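Local coordinates for protein inactive dihydropteroate synthase 2 (Mycobacterium tuberculosis, PDB 2VP8) that has the dihydropteroate synthase fold and can probably bind dapsone, but seems to lack synthase activity and probably plays no part in folate metabolism, at residues Val240-Ser251 with Ala278-His289; Ser30-Ala38 with Arg112-Ile120. All coordinates share one frame; numbering follows the deposited sequence.

How the contacts relate
Both contacts reach one parallel beta barrel, with their centres about 19 Å apart. Contact 2 comes first along the chain: it joins the N-terminal hairpin, residues 30-38, to the end of helix 98-114 and the start of strand 119-123. Contact 1 lies later and pairs the last two barrel strands, 247-248 and 285-288, each with the end of the helix before it. Along the chain, strand 119-123 is the third barrel strand and the strands of contact 1 are the seventh and eighth; across the sheet the order is 6-5-4-3-2-1-8-7. The hairpin spans part of the gap, since Leu-32 packs against Arg-284; it thus links two parts of the barrel at the end where the strands begin.

Contact 1. Residues Val240-Ser251 with Ala278-His289; sequences VMTGWPVLMALS and AAAAGARMFRVH. With EDO (1,2-ethanediol), chain F.
This is a parallel strand pairing between the last two strands of the barrel: Leu-247 and Met-248 run beside Met-285 and Phe-286. Val-246 O accepts from two successive amides, Arg-284 N at 2.9 Å and Met-285 N at 3.0 Å. The ladder continues with Met-248 N to Met-285 O and ends with a nearly straight bond of 2.8 Å from Arg-287 N to Met-248 O (178° at the hydrogen). Beyond it the strands part, and water 2 joins Leu-250 N to Arg-287 O; at the start, water 1 links Val-246 N to Gly-282 O.

Side chains alternate between the two faces. On the inner one, Leu-247 CD1 meets the terminal methyl CE of Met-285 at 3.5 Å, brought over by a bend at chi3 (85°). Arg-287 also faces inward and reaches past the strands to salt bridges with Asp-83 and Asp-123. On the outer face, Met-248 and Phe-286 lie side by side. Met-248 CB approaches the Phe-286 ring obliquely, 3.6 Å from Phe-286 CD2, while Met-248 CG rests on Ala-283 CB at 3.9 Å. Leu-250 CD2 comes to the ring edge, and helix 291-306 adds Leu-298 against the same phenyl. Gly-282 closes helix 267-280 in a Schellman motif, against which Val-240 CG2 packs.

Strand 247-248 also bonds to Ile-216 of strand 214-217, closing the TIM barrel of the pterin-binding family, where the side chain of Arg-287 lies about 4 Å from that of His-220, a residue that probably marks family members without synthase activity.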
loop_
_atom_site.group_PDB
_atom_site.type_symbol
_atom_site.label_atom_id
_atom_site.label_comp_id
_atom_site.label_asym_id
_atom_site.label_seq_id
_atom_site.Cartn_x
_atom_site.Cartn_y
_atom_site.Cartn_z
ATOM N N VAL B 240 13.096 -8.748 -6.897
ATOM C CA VAL B 240 14.075 -8.193 -5.957
ATOM C C VAL B 240 15.145 -9.222 -5.606
ATOM O O VAL B 240 16.327 -8.904 -5.569
ATOM C CB VAL B 240 13.384 -7.690 -4.670
ATOM C CG1 VAL B 240 14.411 -7.250 -3.612
ATOM C CG2 VAL B 240 12.426 -6.564 -5.001
ATOM N N MET B 241 14.710 -10.460 -5.384
ATOM C CA MET B 241 15.586 -11.569 -5.038
ATOM C C MET B 241 16.631 -11.916 -6.108
ATOM O O MET B 241 17.575 -12.661 -5.825
ATOM C CB MET B 241 14.755 -12.807 -4.696
ATOM C CG MET B 241 14.205 -12.831 -3.265
ATOM S SD MET B 241 15.480 -12.661 -1.988
ATOM C CE MET B 241 16.412 -14.191 -2.170
ATOM N N THR B 242 16.469 -11.385 -7.322
ATOM C CA THR B 242 17.479 -11.548 -8.377
ATOM C C THR B 242 18.782 -10.848 -8.000
ATOM O O THR B 242 19.854 -11.214 -8.491
ATOM C CB THR B 242 17.015 -11.016 -9.756
ATOM O OG1 THR B 242 16.851 -9.591 -9.698
ATOM C CG2 THR B 242 15.712 -11.674 -10.191
ATOM N N GLY B 243 18.681 -9.847 -7.128
ATOM C CA GLY B 243 19.848 -9.136 -6.623
ATOM C C GLY B 243 20.113 -7.811 -7.311
ATOM O O GLY B 243 20.954 -7.035 -6.858
ATOM N N TRP B 244 19.404 -7.563 -8.412
ATOM C CA TRP B 244 19.461 -6.288 -9.114
ATOM C C TRP B 244 18.468 -5.311 -8.500
ATOM O O TRP B 244 17.361 -5.708 -8.111
ATOM C CB TRP B 244 19.131 -6.472 -10.596
ATOM C CG TRP B 244 20.066 -7.393 -11.323
ATOM C CD1 TRP B 244 19.816 -8.680 -11.697
ATOM C CD2 TRP B 244 21.396 -7.096 -11.765
ATOM N NE1 TRP B 244 20.905 -9.204 -12.342
ATOM C CE2 TRP B 244 21.891 -8.253 -12.395
ATOM C CE3 TRP B 244 22.218 -5.966 -11.684
ATOM C CZ2 TRP B 244 23.173 -8.317 -12.948
ATOM C CZ3 TRP B 244 23.491 -6.027 -12.234
ATOM C CH2 TRP B 244 23.955 -7.196 -12.860
ATOM N N PRO B 245 18.849 -4.022 -8.406
ATOM C CA PRO B 245 17.887 -3.031 -7.913
ATOM C C PRO B 245 16.670 -3.023 -8.829
ATOM O O PRO B 245 16.810 -3.070 -10.050
ATOM C CB PRO B 245 18.646 -1.709 -8.028
ATOM C CG PRO B 245 20.075 -2.095 -8.066
ATOM C CD PRO B 245 20.143 -3.415 -8.745
ATOM N N VAL B 246 15.483 -2.991 -8.250
ATOM C CA VAL B 246 14.273 -3.039 -9.055
ATOM C C VAL B 246 13.638 -1.653 -9.155
ATOM O O VAL B 246 13.441 -0.958 -8.143
ATOM C CB VAL B 246 13.278 -4.098 -8.518
ATOM C CG1 VAL B 246 11.901 -3.949 -9.155
ATOM C CG2 VAL B 246 13.831 -5.516 -8.745
ATOM N N LEU B 247 13.359 -1.263 -10.398
ATOM C CA LEU B 247 12.659 -0.034 -10.705
ATOM C C LEU B 247 11.212 -0.355 -11.037
ATOM O O LEU B 247 10.930 -1.239 -11.846
ATOM C CB LEU B 247 13.333 0.698 -11.877
ATOM C CG LEU B 247 12.647 1.960 -12.434
ATOM C CD1 LEU B 247 12.445 3.033 -11.375
ATOM C CD2 LEU B 247 13.406 2.540 -13.606
ATOM N N MET B 248 10.296 0.370 -10.411
ATOM C CA MET B 248 8.889 0.235 -10.730
ATOM C C MET B 248 8.371 1.472 -11.446
ATOM O O MET B 248 8.742 2.598 -11.114
ATOM C CB MET B 248 8.063 -0.034 -9.469
ATOM C CG MET B 248 8.491 -1.261 -8.654
ATOM S SD MET B 248 8.315 -2.833 -9.515
ATOM C CE MET B 248 6.537 -3.010 -9.592
ATOM N N ALA B 249 7.519 1.234 -12.440
ATOM C CA ALA B 249 6.810 2.283 -13.165
ATOM C C ALA B 249 5.300 2.077 -12.991
ATOM O O ALA B 249 4.599 1.670 -13.929
ATOM C CB ALA B 249 7.197 2.263 -14.637
ATOM N N LEU B 250 4.813 2.358 -11.781
ATOM C CA LEU B 250 3.419 2.083 -11.395
ATOM C C LEU B 250 2.416 3.153 -11.820
ATOM O O LEU B 250 1.205 2.933 -11.744
ATOM C CB LEU B 250 3.322 1.908 -9.879
ATOM C CG LEU B 250 3.427 0.557 -9.179
ATOM C CD1 LEU B 250 4.106 -0.516 -10.014
ATOM C CD2 LEU B 250 4.196 0.780 -7.900
ATOM N N SER B 251 2.926 4.298 -12.271
ATOM C CA SER B 251 2.115 5.498 -12.515
ATOM C C SER B 251 0.969 5.335 -13.537
ATOM O O SER B 251 0.919 4.351 -14.284
ATOM C CB SER B 251 3.030 6.658 -12.913
ATOM O OG SER B 251 2.451 7.897 -12.568
ATOM N N ALA B 278 5.005 -2.890 -3.452
ATOM C CA ALA B 278 6.251 -3.049 -4.179
ATOM C C ALA B 278 7.434 -2.649 -3.290
ATOM O O ALA B 278 8.442 -3.367 -3.225
ATOM C CB ALA B 278 6.224 -2.228 -5.460
ATOM N N ALA B 279 7.297 -1.511 -2.601
ATOM C CA ALA B 279 8.317 -1.042 -1.675
ATOM C C ALA B 279 8.546 -2.032 -0.530
ATOM O O ALA B 279 9.671 -2.195 -0.071
ATOM C CB ALA B 279 7.946 0.304 -1.132
ATOM N N ALA B 280 7.486 -2.695 -0.074
ATOM C CA ALA B 280 7.607 -3.621 1.049
ATOM C C ALA B 280 8.306 -4.907 0.632
ATOM O O ALA B 280 8.870 -5.610 1.464
ATOM C CB ALA B 280 6.248 -3.918 1.655
ATOM N N ALA B 281 8.271 -5.205 -0.661
ATOM C CA ALA B 281 8.907 -6.405 -1.171
ATOM C C ALA B 281 10.370 -6.157 -1.572
ATOM O O ALA B 281 11.080 -7.101 -1.950
ATOM C CB ALA B 281 8.105 -6.980 -2.331
ATOM N N GLY B 282 10.811 -4.901 -1.501
ATOM C CA GLY B 282 12.225 -4.573 -1.671
ATOM C C GLY B 282 12.605 -3.863 -2.957
ATOM O O GLY B 282 13.788 -3.777 -3.301
ATOM N N ALA B 283 11.610 -3.360 -3.676
ATOM C CA ALA B 283 11.860 -2.534 -4.857
ATOM C C ALA B 283 12.745 -1.345 -4.465
ATOM O O ALA B 283 12.537 -0.740 -3.412
ATOM C CB ALA B 283 10.534 -2.062 -5.457
ATOM N N ARG B 284 13.731 -1.004 -5.285
ATOM C CA ARG B 284 14.654 0.060 -4.895
ATOM C C ARG B 284 14.191 1.461 -5.327
ATOM O O ARG B 284 14.419 2.448 -4.612
ATOM C CB ARG B 284 16.070 -0.239 -5.395
ATOM C CG ARG B 284 17.100 0.850 -5.102
ATOM C CD ARG B 284 17.831 0.684 -3.763
ATOM N NE ARG B 284 18.887 1.696 -3.590
ATOM C CZ ARG B 284 20.107 1.641 -4.142
ATOM N NH1 ARG B 284 20.470 0.619 -4.922
ATOM N NH2 ARG B 284 20.986 2.614 -3.910
ATOM N N MET B 285 13.539 1.545 -6.486
ATOM C CA MET B 285 13.230 2.839 -7.088
ATOM C C MET B 285 11.837 2.880 -7.704
ATOM O O MET B 285 11.316 1.855 -8.147
ATOM C CB MET B 285 14.282 3.194 -8.140
ATOM C CG MET B 285 14.303 4.645 -8.537
ATOM S SD MET B 285 15.880 5.137 -9.263
ATOM C CE MET B 285 15.579 4.633 -10.935
ATOM N N PHE B 286 11.251 4.078 -7.735
ATOM C CA PHE B 286 9.920 4.278 -8.274
ATOM C C PHE B 286 9.881 5.485 -9.198
ATOM O O PHE B 286 10.224 6.606 -8.802
ATOM C CB PHE B 286 8.907 4.441 -7.139
ATOM C CG PHE B 286 8.639 3.175 -6.386
ATOM C CD1 PHE B 286 9.393 2.844 -5.274
ATOM C CD2 PHE B 286 7.635 2.312 -6.796
ATOM C CE1 PHE B 286 9.172 1.663 -4.583
ATOM C CE2 PHE B 286 7.391 1.130 -6.104
ATOM C CZ PHE B 286 8.168 0.805 -4.992
ATOM N N ARG B 287 9.462 5.244 -10.435
ATOM C CA ARG B 287 9.329 6.299 -11.431
ATOM C C ARG B 287 7.937 6.913 -11.356
ATOM O O ARG B 287 6.937 6.235 -11.598
ATOM C CB ARG B 287 9.587 5.733 -12.827
ATOM C CG ARG B 287 9.890 6.778 -13.871
ATOM C CD ARG B 287 10.247 6.096 -15.164
ATOM N NE ARG B 287 10.612 7.050 -16.202
ATOM C CZ ARG B 287 9.925 7.230 -17.322
ATOM N NH1 ARG B 287 8.840 6.506 -17.560
ATOM N NH2 ARG B 287 10.335 8.120 -18.212
ATOM N N VAL B 288 7.884 8.199 -11.031
ATOM C CA VAL B 288 6.625 8.885 -10.778
ATOM C C VAL B 288 6.597 10.281 -11.384
ATOM O O VAL B 288 7.641 10.850 -11.713
ATOM C CB VAL B 288 6.316 8.993 -9.247
ATOM C CG1 VAL B 288 6.362 7.643 -8.584
ATOM C CG2 VAL B 288 7.281 9.919 -8.562
ATOM N N HIS B 289 5.389 10.823 -11.533
ATOM C CA HIS B 289 5.204 12.240 -11.825
ATOM C C HIS B 289 5.085 13.013 -10.510
ATOM O O HIS B 289 5.768 14.020 -10.314
ATOM C CB HIS B 289 3.945 12.457 -12.652
ATOM C CG HIS B 289 4.010 11.867 -14.022
ATOM N ND1 HIS B 289 3.621 10.574 -14.291
ATOM C CD2 HIS B 289 4.404 12.397 -15.202
ATOM C CE1 HIS B 289 3.778 10.329 -15.579
ATOM N NE2 HIS B 289 4.248 11.421 -16.156
HETATM C C1 EDO F . 24.803 -8.287 -7.960
HETATM O O1 EDO F . 24.098 -7.094 -8.341
HETATM C C2 EDO F . 24.041 -9.531 -8.415
HETATM O O2 EDO F . 23.735 -9.433 -9.813
HETATM O O HOH W 1 15.281 -3.684 -5.535
HETATM O O HOH W 2 5.897 4.034 -9.906
#

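Contact 2. Residues Ser30-Ala38 with Arg112-Ile120; sequences STLCGRPVA and RGAYPDQLI
Leu-119 and Arg-35 carry the apolar part of this contact between the N-terminal hairpin and the barrel. Leu-119, whose chi1 of 162° sets CG opposite the backbone N, sends its two methyls against the hairpin: CD2 lies 3.6 Å from Leu-32 CB, with Val-37 CG2 farther off, and CD1 faces Cys-33 CB at 4.2 Å. Its CB meets Arg-35 CB at 3.6 Å, where the aliphatic base of the arginine crosses it. Pro-36 lies almost at right angles to Asp-117, its CG 3.6 Å from Asp-117 CB.

The hairpin is a tight two-residue one, strands 30-32 and 35-37 joined by a type I' turn from Leu-32 to Arg-35. The partner segment leads into the third strand of the TIM barrel, so the hairpin covers part of the N-terminal end of that barrel.

Charged groups gather at the hairpin's flank. Arg-35 and Arg-112 come from opposite directions and overlap face-on near the rims of their guanidinium groups, the planes 33° apart, though the exact placing of Arg-112 is doubtful, its NH2 being too close to a neighbour. Both reach the same carboxylate, Asp-139, which probably offsets their charges; Arg-112 NH1 also bonds to Gly-137 O.

Water supplies the hydrogen-bonded bridges. Water 3 accepts from Arg-35 NH1 (3.0 Å) and donates to Asp-117 OD1, and water 4 connects Pro-36 O with Leu-119 N, which donates to it at 2.7 Å.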
loop_
_atom_site.group_PDB
_atom_site.type_symbol
_atom_site.label_atom_id
_atom_site.label_comp_id
_atom_site.label_asym_id
_atom_site.label_seq_id
_atom_site.Cartn_x
_atom_site.Cartn_y
_atom_site.Cartn_z
ATOM N N SER B 30 22.553 6.724 1.155
ATOM C CA SER B 30 23.193 5.852 0.167
ATOM C C SER B 30 23.726 6.640 -1.045
ATOM O O SER B 30 23.480 7.842 -1.186
ATOM C CB SER B 30 22.207 4.774 -0.309
ATOM O OG SER B 30 22.270 3.602 0.487
ATOM N N THR B 31 24.469 5.950 -1.906
ATOM C CA THR B 31 24.876 6.495 -3.194
ATOM C C THR B 31 24.408 5.578 -4.320
ATOM O O THR B 31 24.599 4.364 -4.257
ATOM C CB THR B 31 26.407 6.662 -3.302
ATOM O OG1 THR B 31 27.040 5.414 -3.010
ATOM C CG2 THR B 31 26.919 7.726 -2.335
ATOM N N LEU B 32 23.778 6.160 -5.337
ATOM C CA LEU B 32 23.525 5.463 -6.590
ATOM C C LEU B 32 24.261 6.225 -7.674
ATOM O O LEU B 32 24.209 7.458 -7.708
ATOM C CB LEU B 32 22.033 5.426 -6.908
ATOM C CG LEU B 32 21.398 4.161 -7.498
ATOM C CD1 LEU B 32 20.238 4.575 -8.391
ATOM C CD2 LEU B 32 22.375 3.264 -8.267
ATOM N N CYS B 33 24.953 5.495 -8.546
ATOM C CA CYS B 33 25.790 6.090 -9.601
ATOM C C CYS B 33 26.633 7.254 -9.090
ATOM O O CYS B 33 26.720 8.286 -9.739
ATOM C CB CYS B 33 24.946 6.547 -10.800
ATOM S SG CYS B 33 23.932 5.251 -11.552
ATOM N N GLY B 34 27.237 7.085 -7.919
ATOM C CA GLY B 34 28.116 8.101 -7.340
ATOM C C GLY B 34 27.424 9.359 -6.835
ATOM O O GLY B 34 28.091 10.322 -6.469
ATOM N N ARG B 35 26.094 9.352 -6.808
ATOM C CA ARG B 35 25.324 10.506 -6.345
ATOM C C ARG B 35 24.586 10.238 -5.034
ATOM O O ARG B 35 24.056 9.144 -4.831
ATOM C CB ARG B 35 24.300 10.940 -7.402
ATOM C CG ARG B 35 24.884 11.255 -8.767
ATOM C CD ARG B 35 25.712 12.506 -8.726
ATOM N NE ARG B 35 26.253 12.810 -10.038
ATOM C CZ ARG B 35 27.234 13.668 -10.254
ATOM N NH1 ARG B 35 27.790 14.309 -9.236
ATOM N NH2 ARG B 35 27.657 13.877 -11.487
ATOM N N PRO B 36 24.532 11.257 -4.152
ATOM C CA PRO B 36 23.749 11.171 -2.925
ATOM C C PRO B 36 22.296 10.842 -3.231
ATOM O O PRO B 36 21.691 11.415 -4.147
ATOM C CB PRO B 36 23.866 12.577 -2.324
ATOM C CG PRO B 36 24.370 13.443 -3.430
ATOM C CD PRO B 36 25.213 12.557 -4.271
ATOM N N VAL B 37 21.753 9.917 -2.454
ATOM C CA VAL B 37 20.456 9.347 -2.703
ATOM C C VAL B 37 19.912 8.970 -1.318
ATOM O O VAL B 37 20.689 8.613 -0.424
ATOM C CB VAL B 37 20.621 8.127 -3.654
ATOM C CG1 VAL B 37 20.407 6.787 -2.934
ATOM C CG2 VAL B 37 19.723 8.249 -4.866
ATOM N N ALA B 38 18.594 9.072 -1.124
ATOM C CA ALA B 38 17.985 8.774 0.180
ATOM C C ALA B 38 18.466 7.433 0.708
ATOM O O ALA B 38 18.585 6.482 -0.053
ATOM C CB ALA B 38 16.478 8.789 0.078
ATOM N N ARG B 112 22.312 20.034 -14.220
ATOM C CA ARG B 112 23.592 19.735 -13.585
ATOM C C ARG B 112 24.169 20.989 -12.927
ATOM O O ARG B 112 24.782 20.909 -11.856
ATOM C CB ARG B 112 24.571 19.178 -14.618
ATOM C CG ARG B 112 25.934 18.760 -14.071
ATOM C CD ARG B 112 25.993 17.281 -13.796
ATOM N NE ARG B 112 25.320 16.979 -12.550
ATOM C CZ ARG B 112 24.772 15.810 -12.231
ATOM N NH1 ARG B 112 24.797 14.777 -13.066
ATOM N NH2 ARG B 112 24.176 15.693 -11.053
ATOM N N GLY B 113 23.960 22.140 -13.569
ATOM C CA GLY B 113 24.427 23.424 -13.057
ATOM C C GLY B 113 23.748 23.787 -11.753
ATOM O O GLY B 113 24.413 24.218 -10.806
ATOM N N ALA B 114 22.427 23.596 -11.709
ATOM C CA ALA B 114 21.597 23.988 -10.568
ATOM C C ALA B 114 21.754 23.015 -9.411
ATOM O O ALA B 114 21.816 23.409 -8.247
ATOM C CB ALA B 114 20.146 24.058 -10.987
ATOM N N TYR B 115 21.825 21.734 -9.748
ATOM C CA TYR B 115 21.907 20.686 -8.761
ATOM C C TYR B 115 23.081 19.770 -9.060
ATOM O O TYR B 115 22.907 18.727 -9.692
ATOM C CB TYR B 115 20.611 19.900 -8.762
ATOM C CG TYR B 115 19.414 20.705 -8.322
ATOM C CD1 TYR B 115 18.487 21.178 -9.247
ATOM C CD2 TYR B 115 19.206 20.982 -6.980
ATOM C CE1 TYR B 115 17.382 21.905 -8.840
ATOM C CE2 TYR B 115 18.117 21.706 -6.567
ATOM C CZ TYR B 115 17.206 22.163 -7.493
ATOM O OH TYR B 115 16.134 22.891 -7.049
ATOM N N PRO B 116 24.284 20.154 -8.599
ATOM C CA PRO B 116 25.508 19.424 -8.937
ATOM C C PRO B 116 25.501 17.978 -8.449
ATOM O O PRO B 116 26.083 17.115 -9.102
ATOM C CB PRO B 116 26.609 20.217 -8.220
ATOM C CG PRO B 116 26.010 21.550 -7.929
ATOM C CD PRO B 116 24.553 21.301 -7.715
ATOM N N ASP B 117 24.843 17.718 -7.323
ATOM C CA ASP B 117 24.859 16.394 -6.709
ATOM C C ASP B 117 23.608 15.571 -7.018
ATOM O O ASP B 117 23.356 14.535 -6.387
ATOM C CB ASP B 117 25.051 16.531 -5.200
ATOM C CG ASP B 117 26.464 16.907 -4.835
ATOM O OD1 ASP B 117 27.374 16.090 -5.094
ATOM O OD2 ASP B 117 26.672 18.015 -4.293
ATOM N N GLN B 118 22.825 16.032 -7.987
ATOM C CA GLN B 118 21.563 15.377 -8.304
ATOM C C GLN B 118 21.811 14.258 -9.283
ATOM O O GLN B 118 22.538 14.429 -10.251
ATOM C CB GLN B 118 20.556 16.370 -8.894
ATOM C CG GLN B 118 19.207 15.761 -9.247
ATOM C CD GLN B 118 18.503 15.188 -8.039
ATOM O OE1 GLN B 118 18.286 15.888 -7.056
ATOM N NE2 GLN B 118 18.145 13.910 -8.104
ATOM N N LEU B 119 21.211 13.107 -9.040
ATOM C CA LEU B 119 21.359 12.024 -9.984
ATOM C C LEU B 119 20.387 12.263 -11.132
ATOM O O LEU B 119 19.182 12.379 -10.923
ATOM C CB LEU B 119 21.187 10.678 -9.275
ATOM C CG LEU B 119 20.887 9.346 -9.950
ATOM C CD1 LEU B 119 21.652 9.107 -11.219
ATOM C CD2 LEU B 119 21.157 8.250 -8.953
ATOM N N ILE B 120 20.931 12.384 -12.337
ATOM C CA ILE B 120 20.137 12.676 -13.521
ATOM C C ILE B 120 20.070 11.452 -14.416
ATOM O O ILE B 120 21.093 10.825 -14.703
ATOM C CB ILE B 120 20.733 13.858 -14.337
ATOM C CG1 ILE B 120 20.773 15.138 -13.500
ATOM C CG2 ILE B 120 19.931 14.094 -15.619
ATOM C CD1 ILE B 120 21.741 16.182 -14.024
HETATM O O HOH W 3 28.155 13.762 -6.314
HETATM O O HOH W 4 20.482 12.340 -6.602
#